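Local coordinates for protein enoyl-CoA hydratase (Mycobacterium avium, PDB 3OC7) that probably hydrates the double bond of enoyl-CoA thioesters in fatty acid metabolism, as a trimeric member of the crotonase family, at residues 24-29 / 59-64; 113-118 / 133-138; 118-123 / 138-143. One frame throughout, in Å; residues are numbered along the deposited sequence.

Contact 1: residues 24-29 / 59-64; sequences LTLNSP and VVLAHT
Leu24 starts the pairing with both of its backbone groups: its N donates to Val60 O and its O accepts from Ala62 N, each at 2.9 Å. The strands run parallel, with 27° between them. The side chain of Leu24 reaches back to Val59: CG stands beside the backbone N, anti to the carbonyl carbon (chi1 -55°), and CD1 lies 4.1 Å from Val59 CG1, the two side chains crossing at a slant. Beyond them, Leu47 and Ala50 of helix 37-52 pack on Leu24 and Val59.

Thr25 points to the other face, which it shares with Ala62. Its CG2 makes the closer approach, lying over the backbone where His63 passes into Thr64 and 3.9 Å from the CG2 methyl of Thr64.

Leu26 returns to the face of Leu24 and Leu61. Its N donates to Ala62 O and its O accepts from Thr64 N, both at 3.0 Å. Leu26 CD2 meets Leu61 CD1 at 4.3 Å, and Leu39 of helix 37-52 touches Leu26.

Asn27 lies past the strand, yet still holds its neighbour. CG stands anti to the backbone N (chi1 -170°), and the turn of the amide about the next bond then brings OD1 to Thr64 OG1, which donates to it over 2.9 Å; the amide's other end, ND2, binds Asp6 O.

These two strands and helix 37-52 make a beta-alpha-beta unit of the crotonase fold. The chemistry changes along its length: aliphatic packing against the helix accompanies the backbone ladder, and where the strands give out a hydroxyl-amide bond takes over, pinning the two departing loops together.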
ATOM      1  N   LEU A  24     -22.114  20.453   1.489  1.00 11.87           N
ATOM      2  CA  LEU A  24     -21.300  21.659   1.717  1.00 11.82           C
ATOM      3  C   LEU A  24     -20.622  22.061   0.408  1.00 11.81           C
ATOM      4  O   LEU A  24     -19.769  21.307  -0.104  1.00 11.83           O
ATOM      5  CB  LEU A  24     -20.233  21.410   2.811  1.00 12.62           C
ATOM      6  CG  LEU A  24     -20.680  20.908   4.192  1.00 12.94           C
ATOM      7  CD1 LEU A  24     -19.514  20.648   5.135  1.00 13.11           C
ATOM      8  CD2 LEU A  24     -21.691  21.852   4.870  1.00 15.41           C
ATOM      9  N   THR A  25     -20.991  23.216  -0.155  1.00 11.97           N
ATOM     10  CA  THR A  25     -20.459  23.634  -1.467  1.00 12.14           C
ATOM     11  C   THR A  25     -19.478  24.804  -1.350  1.00 12.20           C
ATOM     12  O   THR A  25     -19.854  25.904  -0.903  1.00 12.81           O
ATOM     13  CB  THR A  25     -21.605  24.041  -2.478  1.00 11.54           C
ATOM     14  OG1 THR A  25     -22.600  23.004  -2.530  1.00 13.04           O
ATOM     15  CG2 THR A  25     -21.063  24.348  -3.914  1.00 13.73           C
ATOM     16  N   LEU A  26     -18.234  24.583  -1.779  1.00 12.14           N
ATOM     17  CA  LEU A  26     -17.238  25.675  -1.897  1.00 12.66           C
ATOM     18  C   LEU A  26     -17.691  26.662  -2.997  1.00 13.23           C
ATOM     19  O   LEU A  26     -17.891  26.255  -4.146  1.00 13.07           O
ATOM     20  CB  LEU A  26     -15.825  25.129  -2.197  1.00 12.87           C
ATOM     21  CG  LEU A  26     -15.228  24.038  -1.295  1.00 14.57           C
ATOM     22  CD1 LEU A  26     -13.931  23.484  -1.868  1.00 17.09           C
ATOM     23  CD2 LEU A  26     -15.001  24.554   0.111  1.00 15.80           C
ATOM     24  N   ASN A  27     -17.856  27.941  -2.641  1.00 13.48           N
ATOM     25  CA  ASN A  27     -18.462  28.968  -3.542  1.00 13.91           C
ATOM     26  C   ASN A  27     -17.781  30.350  -3.409  1.00 14.41           C
ATOM     27  O   ASN A  27     -18.400  31.340  -2.960  1.00 14.94           O
ATOM     28  CB  ASN A  27     -19.984  29.056  -3.291  1.00 14.51           C
ATOM     29  CG  ASN A  27     -20.727  29.905  -4.335  1.00 14.84           C
ATOM     30  OD1 ASN A  27     -20.366  29.960  -5.524  1.00 16.39           O
ATOM     31  ND2 ASN A  27     -21.805  30.548  -3.888  1.00 18.79           N
ATOM     32  N   SER A  28     -16.501  30.384  -3.776  1.00 15.12           N
ATOM     33  CA  SER A  28     -15.646  31.576  -3.678  1.00 15.98           C
ATOM     34  C   SER A  28     -15.017  31.840  -5.075  1.00 17.26           C
ATOM     35  O   SER A  28     -13.808  31.714  -5.246  1.00 16.32           O
ATOM     36  CB  SER A  28     -14.577  31.363  -2.565  1.00 15.39           C
ATOM     37  OG  SER A  28     -13.722  32.485  -2.376  1.00 15.61           O
ATOM     38  N   PRO A  29     -15.847  32.208  -6.090  1.00 19.08           N
ATOM     39  CA  PRO A  29     -15.330  32.331  -7.469  1.00 20.44           C
ATOM     40  C   PRO A  29     -14.225  33.381  -7.720  1.00 21.56           C
ATOM     41  O   PRO A  29     -13.374  33.165  -8.607  1.00 22.54           O
ATOM     42  CB  PRO A  29     -16.586  32.658  -8.292  1.00 20.62           C
ATOM     43  CG  PRO A  29     -17.566  33.214  -7.314  1.00 20.14           C
ATOM     44  CD  PRO A  29     -17.296  32.471  -6.026  1.00 19.37           C
ATOM     45  N   VAL A  59     -21.980  13.279   4.553  1.00 10.79           N
ATOM     46  CA  VAL A  59     -21.720  14.614   3.955  1.00 11.01           C
ATOM     47  C   VAL A  59     -21.108  14.542   2.552  1.00 10.57           C
ATOM     48  O   VAL A  59     -20.216  13.705   2.318  1.00 10.91           O
ATOM     49  CB  VAL A  59     -20.701  15.402   4.848  1.00 10.62           C
ATOM     50  CG1 VAL A  59     -20.245  16.734   4.196  1.00 12.32           C
ATOM     51  CG2 VAL A  59     -21.277  15.666   6.228  1.00 14.05           C
ATOM     52  N   VAL A  60     -21.561  15.401   1.621  1.00 10.22           N
ATOM     53  CA  VAL A  60     -20.891  15.607   0.315  1.00 10.34           C
ATOM     54  C   VAL A  60     -20.175  16.968   0.290  1.00 10.37           C
ATOM     55  O   VAL A  60     -20.803  17.999   0.600  1.00 11.54           O
ATOM     56  CB  VAL A  60     -21.894  15.504  -0.883  1.00  9.85           C
ATOM     57  CG1 VAL A  60     -21.207  15.846  -2.242  1.00 10.67           C
ATOM     58  CG2 VAL A  60     -22.581  14.122  -0.913  1.00 10.86           C
ATOM     59  N   LEU A  61     -18.874  16.971  -0.044  1.00  9.87           N
ATOM     60  CA  LEU A  61     -18.094  18.204  -0.226  1.00 10.20           C
ATOM     61  C   LEU A  61     -17.986  18.499  -1.738  1.00 10.23           C
ATOM     62  O   LEU A  61     -17.224  17.815  -2.452  1.00 10.64           O
ATOM     63  CB  LEU A  61     -16.701  18.074   0.422  1.00 10.27           C
ATOM     64  CG  LEU A  61     -15.715  19.258   0.365  1.00  9.81           C
ATOM     65  CD1 LEU A  61     -16.265  20.557   1.012  1.00 13.19           C
ATOM     66  CD2 LEU A  61     -14.339  18.888   0.981  1.00 12.03           C
ATOM     67  N   ALA A  62     -18.730  19.521  -2.208  1.00 10.54           N
ATOM     68  CA  ALA A  62     -18.888  19.889  -3.630  1.00 11.01           C
ATOM     69  C   ALA A  62     -18.278  21.277  -3.928  1.00 10.90           C
ATOM     70  O   ALA A  62     -17.746  21.931  -3.013  1.00 10.90           O
ATOM     71  CB  ALA A  62     -20.383  19.842  -4.008  1.00 11.41           C
ATOM     72  N   HIS A  63     -18.328  21.716  -5.199  1.00 10.67           N
ATOM     73  CA  HIS A  63     -17.800  23.054  -5.595  1.00 11.05           C
ATOM     74  C   HIS A  63     -18.587  23.669  -6.760  1.00 12.20           C
ATOM     75  O   HIS A  63     -19.205  22.933  -7.554  1.00 12.84           O
ATOM     76  CB  HIS A  63     -16.287  23.013  -5.938  1.00 11.44           C
ATOM     77  CG  HIS A  63     -15.964  22.290  -7.218  1.00 10.84           C
ATOM     78  ND1 HIS A  63     -15.690  22.938  -8.407  1.00 10.85           N
ATOM     79  CD2 HIS A  63     -15.845  20.964  -7.483  1.00 11.28           C
ATOM     80  CE1 HIS A  63     -15.430  22.044  -9.348  1.00 11.73           C
ATOM     81  NE2 HIS A  63     -15.527  20.836  -8.815  1.00 12.58           N
ATOM     82  N   THR A  64     -18.578  25.009  -6.822  1.00 11.81           N
ATOM     83  CA  THR A  64     -18.964  25.749  -8.040  1.00 12.84           C
ATOM     84  C   THR A  64     -17.702  26.063  -8.854  1.00 13.18           C
ATOM     85  O   THR A  64     -16.576  25.949  -8.351  1.00 12.58           O
ATOM     86  CB  THR A  64     -19.752  27.069  -7.728  1.00 12.59           C
ATOM     87  OG1 THR A  64     -18.924  27.975  -6.993  1.00 13.52           O
ATOM     88  CG2 THR A  64     -21.043  26.792  -6.961  1.00 15.43           C
TER

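Contact 2: residues 113-118 / 133-138; sequences AAIDGH and AVAGPR
Asp116 and Arg138 set their side chains at about a right angle, just past the ends of two neighbouring parallel strands in the main sheet of the crotonase fold. The carboxylate and guanidinium planes are turned 40° apart, and no N-H of the guanidinium points at the carboxylate. Instead, NH2 and NE both donate to the backbone oxygen Asp116 O, at 2.9 and 3.1 Å, which lies in the guanidinium plane at its edge. The bend at chi3 (-49°) turns NE back toward the aspartate. Asp116 OD2 is a long 3.7 Å from Arg138 NE and well out of that plane, so this salt bridge is one of charge alone.

Deeper in the sheet, Ile115 CB lies 4.0 Å from Ala135 CB. Ile115 CD1 extends back toward Ala133 CB. Ala113 and Ala133 pair on the same face. On the other, Val134 packs against Leu196, Ile200 and Leu203 of helix 196-208. Backbone bonds run from Val134 N to Ala113 O, Ile115 N to Val134 O and Gly136 N to Ile115 O.

The carboxylate is not idle: Asp116 OD1 accepts from Arg138 N at 3.0 Å on its syn side, 22° out of the carboxylate plane.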
ATOM      1  N   ALA A 113     -15.935  13.533  -1.371  1.00  8.78           N
ATOM      2  CA  ALA A 113     -15.635  14.662  -2.289  1.00  9.23           C
ATOM      3  C   ALA A 113     -16.235  14.443  -3.688  1.00  9.23           C
ATOM      4  O   ALA A 113     -16.140  13.338  -4.270  1.00  9.23           O
ATOM      5  CB  ALA A 113     -14.110  14.894  -2.389  1.00 10.14           C
ATOM      6  N   ALA A 114     -16.832  15.509  -4.225  1.00  8.81           N
ATOM      7  CA  ALA A 114     -17.389  15.525  -5.594  1.00  9.37           C
ATOM      8  C   ALA A 114     -16.622  16.560  -6.447  1.00  9.79           C
ATOM      9  O   ALA A 114     -16.891  17.770  -6.355  1.00 11.00           O
ATOM     10  CB  ALA A 114     -18.922  15.816  -5.567  1.00 10.16           C
ATOM     11  N   ILE A 115     -15.656  16.071  -7.242  1.00  9.40           N
ATOM     12  CA  ILE A 115     -14.679  16.905  -7.972  1.00  9.95           C
ATOM     13  C   ILE A 115     -15.000  16.912  -9.482  1.00  9.98           C
ATOM     14  O   ILE A 115     -15.116  15.854 -10.078  1.00  9.64           O
ATOM     15  CB  ILE A 115     -13.211  16.351  -7.767  1.00  9.55           C
ATOM     16  CG1 ILE A 115     -12.845  16.210  -6.265  1.00  9.24           C
ATOM     17  CG2 ILE A 115     -12.164  17.164  -8.547  1.00  9.77           C
ATOM     18  CD1 ILE A 115     -11.768  15.112  -5.965  1.00 11.54           C
ATOM     19  N   ASP A 116     -15.126  18.103 -10.100  1.00 10.10           N
ATOM     20  CA  ASP A 116     -15.131  18.191 -11.601  1.00 12.19           C
ATOM     21  C   ASP A 116     -14.409  19.473 -12.064  1.00 12.49           C
ATOM     22  O   ASP A 116     -15.024  20.409 -12.630  1.00 13.48           O
ATOM     23  CB  ASP A 116     -16.554  18.066 -12.203  1.00 12.37           C
ATOM     24  CG  ASP A 116     -16.544  17.649 -13.677  1.00 16.23           C
ATOM     25  OD1 ASP A 116     -15.541  17.059 -14.158  1.00 16.14           O
ATOM     26  OD2 ASP A 116     -17.554  17.930 -14.379  1.00 22.91           O
ATOM     27  N   GLY A 117     -13.102  19.514 -11.824  1.00 12.29           N
ATOM     28  CA  GLY A 117     -12.283  20.717 -12.065  1.00 13.27           C
ATOM     29  C   GLY A 117     -10.849  20.550 -11.582  1.00 12.44           C
ATOM     30  O   GLY A 117     -10.461  19.455 -11.149  1.00 13.04           O
ATOM     31  N   HIS A 118     -10.070  21.634 -11.633  1.00 13.05           N
ATOM     32  CA  HIS A 118      -8.641  21.605 -11.305  1.00 12.93           C
ATOM     33  C   HIS A 118      -8.374  21.516  -9.790  1.00 12.43           C
ATOM     34  O   HIS A 118      -9.092  22.128  -8.974  1.00 12.17           O
ATOM     35  CB  HIS A 118      -7.918  22.817 -11.933  1.00 13.70           C
ATOM     36  CG  HIS A 118      -8.186  22.990 -13.404  1.00 14.21           C
ATOM     37  ND1 HIS A 118      -7.820  22.053 -14.350  1.00 17.28           N
ATOM     38  CD2 HIS A 118      -8.772  24.006 -14.086  1.00 16.41           C
ATOM     39  CE1 HIS A 118      -8.179  22.482 -15.551  1.00 16.68           C
ATOM     40  NE2 HIS A 118      -8.762  23.660 -15.416  1.00 17.79           N
ATOM     41  N   ALA A 133     -13.652   9.683  -2.583  1.00  7.56           N
ATOM     42  CA  ALA A 133     -13.538  10.805  -3.542  1.00  7.92           C
ATOM     43  C   ALA A 133     -13.837  10.339  -4.983  1.00  8.25           C
ATOM     44  O   ALA A 133     -13.302   9.306  -5.443  1.00  8.66           O
ATOM     45  CB  ALA A 133     -12.154  11.463  -3.466  1.00  8.94           C
ATOM     46  N   VAL A 134     -14.689  11.100  -5.678  1.00  9.05           N
ATOM     47  CA  VAL A 134     -15.077  10.837  -7.089  1.00  9.10           C
ATOM     48  C   VAL A 134     -14.726  12.045  -7.977  1.00  9.69           C
ATOM     49  O   VAL A 134     -14.994  13.187  -7.583  1.00 10.30           O
ATOM     50  CB  VAL A 134     -16.620  10.503  -7.207  1.00  9.43           C
ATOM     51  CG1 VAL A 134     -17.021   9.994  -8.615  1.00 11.55           C
ATOM     52  CG2 VAL A 134     -17.040   9.502  -6.122  1.00 10.73           C
ATOM     53  N   ALA A 135     -14.120  11.795  -9.146  1.00 10.19           N
ATOM     54  CA  ALA A 135     -13.788  12.895 -10.080  1.00 10.26           C
ATOM     55  C   ALA A 135     -14.276  12.681 -11.521  1.00 10.81           C
ATOM     56  O   ALA A 135     -14.156  11.570 -12.081  1.00 11.16           O
ATOM     57  CB  ALA A 135     -12.281  13.170 -10.093  1.00 10.57           C
ATOM     58  N   GLY A 136     -14.806  13.758 -12.110  1.00 11.14           N
ATOM     59  CA  GLY A 136     -15.365  13.744 -13.475  1.00 12.62           C
ATOM     60  C   GLY A 136     -14.394  14.203 -14.566  1.00 12.95           C
ATOM     61  O   GLY A 136     -13.210  14.488 -14.272  1.00 12.31           O
ATOM     62  N   PRO A 137     -14.880  14.297 -15.837  1.00 13.29           N
ATOM     63  CA  PRO A 137     -14.009  14.466 -17.025  1.00 13.43           C
ATOM     64  C   PRO A 137     -13.304  15.828 -17.213  1.00 14.47           C
ATOM     65  O   PRO A 137     -12.403  15.918 -18.053  1.00 15.78           O
ATOM     66  CB  PRO A 137     -14.949  14.149 -18.214  1.00 14.21           C
ATOM     67  CG  PRO A 137     -16.317  14.511 -17.705  1.00 14.31           C
ATOM     68  CD  PRO A 137     -16.304  14.194 -16.210  1.00 13.39           C
ATOM     69  N   ARG A 138     -13.689  16.858 -16.460  1.00 14.39           N
ATOM     70  CA  ARG A 138     -12.977  18.145 -16.486  1.00 15.74           C
ATOM     71  C   ARG A 138     -11.788  18.218 -15.523  1.00 15.93           C
ATOM     72  O   ARG A 138     -11.062  19.220 -15.515  1.00 17.41           O
ATOM     73  CB  ARG A 138     -13.927  19.304 -16.158  1.00 16.30           C
ATOM     74  CG  ARG A 138     -15.164  19.405 -17.043  1.00 16.92           C
ATOM     75  CD  ARG A 138     -15.854  20.742 -16.871  1.00 18.34           C
ATOM     76  NE  ARG A 138     -16.066  21.095 -15.470  1.00 19.06           N
ATOM     77  CZ  ARG A 138     -16.644  22.218 -15.049  1.00 18.64           C
ATOM     78  NH1 ARG A 138     -17.101  23.115 -15.929  1.00 19.46           N
ATOM     79  NH2 ARG A 138     -16.763  22.449 -13.742  1.00 18.61           N
TER

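Contact 3: residues 118-123 / 138-143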
ATOM      1  N   HIS A 118     -10.070  21.634 -11.633  1.00 13.05           N
ATOM      2  CA  HIS A 118      -8.641  21.605 -11.305  1.00 12.93           C
ATOM      3  C   HIS A 118      -8.374  21.516  -9.790  1.00 12.43           C
ATOM      4  O   HIS A 118      -9.092  22.128  -8.974  1.00 12.17           O
ATOM      5  CB  HIS A 118      -7.918  22.817 -11.933  1.00 13.70           C
ATOM      6  CG  HIS A 118      -8.186  22.990 -13.404  1.00 14.21           C
ATOM      7  ND1 HIS A 118      -7.820  22.053 -14.350  1.00 17.28           N
ATOM      8  CD2 HIS A 118      -8.772  24.006 -14.086  1.00 16.41           C
ATOM      9  CE1 HIS A 118      -8.179  22.482 -15.551  1.00 16.68           C
ATOM     10  NE2 HIS A 118      -8.762  23.660 -15.416  1.00 17.79           N
ATOM     11  N   VAL A 119      -7.357  20.721  -9.431  1.00 12.50           N
ATOM     12  CA  VAL A 119      -6.874  20.563  -8.047  1.00 11.91           C
ATOM     13  C   VAL A 119      -5.350  20.881  -7.977  1.00 11.73           C
ATOM     14  O   VAL A 119      -4.549  20.262  -8.695  1.00 12.07           O
ATOM     15  CB  VAL A 119      -7.129  19.114  -7.526  1.00 11.50           C
ATOM     16  CG1 VAL A 119      -6.546  18.883  -6.087  1.00 11.16           C
ATOM     17  CG2 VAL A 119      -8.623  18.742  -7.594  1.00 10.96           C
ATOM     18  N   ARG A 120      -4.968  21.852  -7.141  1.00 12.71           N
ATOM     19  CA  ARG A 120      -3.542  22.224  -6.960  1.00 13.62           C
ATOM     20  C   ARG A 120      -3.234  22.505  -5.467  1.00 13.23           C
ATOM     21  O   ARG A 120      -4.123  22.880  -4.699  1.00 13.35           O
ATOM     22  CB  ARG A 120      -3.144  23.459  -7.804  1.00 13.90           C
ATOM     23  CG  ARG A 120      -3.388  23.408  -9.321  1.00 15.30           C
ATOM     24  CD  ARG A 120      -2.400  22.473 -10.045  1.00 17.37           C
ATOM     25  NE  ARG A 120      -2.545  22.512 -11.502  1.00 18.36           N
ATOM     26  CZ  ARG A 120      -3.449  21.824 -12.198  1.00 18.61           C
ATOM     27  NH1 ARG A 120      -4.315  21.024 -11.583  1.00 17.86           N
ATOM     28  NH2 ARG A 120      -3.500  21.953 -13.518  1.00 20.29           N
ATOM     29  N   ALA A 121      -1.955  22.344  -5.083  1.00 14.48           N
ATOM     30  CA  ALA A 121      -1.429  22.735  -3.751  1.00 15.26           C
ATOM     31  C   ALA A 121      -2.272  22.238  -2.563  1.00 14.97           C
ATOM     32  O   ALA A 121      -2.574  21.044  -2.500  1.00 15.56           O
ATOM     33  CB  ALA A 121      -1.171  24.267  -3.674  1.00 16.06           C
ATOM     34  N   GLY A 122      -2.668  23.126  -1.646  1.00 15.41           N
ATOM     35  CA  GLY A 122      -3.492  22.766  -0.496  1.00 15.10           C
ATOM     36  C   GLY A 122      -4.781  22.022  -0.825  1.00 14.96           C
ATOM     37  O   GLY A 122      -5.315  21.309   0.019  1.00 15.22           O
ATOM     38  N   GLY A 123      -5.323  22.239  -2.029  1.00 14.41           N
ATOM     39  CA  GLY A 123      -6.489  21.464  -2.483  1.00 14.08           C
ATOM     40  C   GLY A 123      -6.325  19.947  -2.382  1.00 12.76           C
ATOM     41  O   GLY A 123      -7.290  19.239  -2.076  1.00 12.13           O
ATOM     42  N   ARG A 138     -13.689  16.858 -16.460  1.00 14.39           N
ATOM     43  CA  ARG A 138     -12.977  18.145 -16.486  1.00 15.74           C
ATOM     44  C   ARG A 138     -11.788  18.218 -15.523  1.00 15.93           C
ATOM     45  O   ARG A 138     -11.062  19.220 -15.515  1.00 17.41           O
ATOM     46  CB  ARG A 138     -13.927  19.304 -16.158  1.00 16.30           C
ATOM     47  CG  ARG A 138     -15.164  19.405 -17.043  1.00 16.92           C
ATOM     48  CD  ARG A 138     -15.854  20.742 -16.871  1.00 18.34           C
ATOM     49  NE  ARG A 138     -16.066  21.095 -15.470  1.00 19.06           N
ATOM     50  CZ  ARG A 138     -16.644  22.218 -15.049  1.00 18.64           C
ATOM     51  NH1 ARG A 138     -17.101  23.115 -15.929  1.00 19.46           N
ATOM     52  NH2 ARG A 138     -16.763  22.449 -13.742  1.00 18.61           N
ATOM     53  N   SER A 139     -11.580  17.175 -14.725  1.00 15.24           N
ATOM     54  CA  SER A 139     -10.610  17.227 -13.617  1.00 14.06           C
ATOM     55  C   SER A 139      -9.140  17.184 -14.080  1.00 14.13           C
ATOM     56  O   SER A 139      -8.808  16.512 -15.068  1.00 14.81           O
ATOM     57  CB  SER A 139     -10.882  16.083 -12.619  1.00 14.05           C
ATOM     58  OG  SER A 139     -12.228  16.100 -12.140  1.00 12.95           O
ATOM     59  N   SER A 140      -8.264  17.902 -13.369  1.00 13.21           N
ATOM     60  CA  SER A 140      -6.794  17.765 -13.548  1.00 13.49           C
ATOM     61  C   SER A 140      -6.061  17.904 -12.202  1.00 12.48           C
ATOM     62  O   SER A 140      -6.587  18.567 -11.282  1.00 12.84           O
ATOM     63  CB  SER A 140      -6.220  18.771 -14.578  1.00 14.02           C
ATOM     64  OG  SER A 140      -5.906  20.025 -13.984  1.00 16.53           O
ATOM     65  N   PHE A 141      -4.850  17.313 -12.104  1.00 11.82           N
ATOM     66  CA  PHE A 141      -4.042  17.265 -10.873  1.00 11.12           C
ATOM     67  C   PHE A 141      -2.540  17.504 -11.204  1.00 11.00           C
ATOM     68  O   PHE A 141      -2.019  16.907 -12.168  1.00 11.18           O
ATOM     69  CB  PHE A 141      -4.188  15.871 -10.208  1.00 10.37           C
ATOM     70  CG  PHE A 141      -5.636  15.408  -9.998  1.00 10.94           C
ATOM     71  CD1 PHE A 141      -6.355  14.772 -11.027  1.00 10.76           C
ATOM     72  CD2 PHE A 141      -6.277  15.605  -8.769  1.00 10.64           C
ATOM     73  CE1 PHE A 141      -7.687  14.360 -10.832  1.00 11.70           C
ATOM     74  CE2 PHE A 141      -7.602  15.181  -8.562  1.00 11.66           C
ATOM     75  CZ  PHE A 141      -8.309  14.577  -9.580  1.00 11.85           C
ATOM     76  N   ALA A 142      -1.838  18.362 -10.439  1.00 11.40           N
ATOM     77  CA  ALA A 142      -0.366  18.569 -10.590  1.00 12.30           C
ATOM     78  C   ALA A 142       0.297  19.067  -9.290  1.00 12.32           C
ATOM     79  O   ALA A 142      -0.213  20.002  -8.660  1.00 13.95           O
ATOM     80  CB  ALA A 142      -0.060  19.535 -11.756  1.00 12.09           C
ATOM     81  N   LEU A 143       1.405  18.433  -8.897  1.00 13.43           N
ATOM     82  CA  LEU A 143       2.189  18.819  -7.704  1.00 13.39           C
ATOM     83  C   LEU A 143       3.470  19.542  -8.159  1.00 14.06           C
ATOM     84  O   LEU A 143       4.533  18.916  -8.293  1.00 14.48           O
ATOM     85  CB  LEU A 143       2.547  17.578  -6.845  1.00 14.16           C
ATOM     86  CG  LEU A 143       1.389  16.813  -6.185  1.00 14.57           C
ATOM     87  CD1 LEU A 143       1.644  15.295  -6.121  1.00 17.57           C
ATOM     88  CD2 LEU A 143       1.051  17.354  -4.790  1.00 17.88           C
TER
HETATM   89  O   HOH W   1       0.382  21.774  -6.565  1.00 18.12           O
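Arg120 and Ser140 form the polar centre of this short parallel pairing, and the arginine is worth tracing atom by atom. From CB, CG sits beside the backbone N, and the bend at chi2 (-73°) carries CD round to within 3.6 Å of Ala142 O. NE comes next, 3.9 Å from Ala142 CB, and that methyl lies over one face of the guanidinium, offset toward the rim. CZ is close to Ser140 OG, and at the tip both terminal nitrogens converge end-on upon this one hydroxyl: NH1 at 3.0 Å and NH2 at 3.1 Å, with OG almost exactly in the guanidinium plane. NH1 also donates to Val119 O from above that carbonyl's plane, and weakly to Ser140 O. Together these bonds fix how the flat group is turned.

Ser140 OG has a third partner, His118 ND1 at 2.8 Å, and either may be the donor. Two arginine N-H groups and the imidazole nitrogen thus all bond to one buried hydroxyl. Since both arginine groups donate, the cation would be expected to polarise OG.

Val119 N donates to Ser140 O, and a water joins Ala121 N to Ala142 O. On the opposite face of the strands, Val119 CB lies 3.8 Å from Phe141 CD2 as the two side chains slant across each other.

The pair belongs to a small three-stranded parallel sheet, the lesser of the two sheets in this crotonase-fold chain, in which strand 118-120 runs between 67-69 and 140-142. Phe124 of helix 123-129 packs on Val119, Phe141 and Leu143, while Tyr171 and Tyr172 of helix 165-174 meet Leu143.

From the N terminus, contact 1 comes first: it closes the loop that holds helix 37-52, and is complete before the other two open. Strand 58-63 then lies beside strand 111-115, where Leu61 O and Ala114 N, and His63 NE2 and Asp116 N, probably bond, tying contact 1 to contact 2 within the larger sheet. Contacts 2 and 3 cross: contact 3 opens before contact 2 has closed, and both use His118 and Arg138. Both close across helix 123-129. Strands 111-115 and 132-135 each lead through a short loop into a strand of the smaller sheet, so contacts 2 and 3 pair the same two chain paths twice, once per sheet.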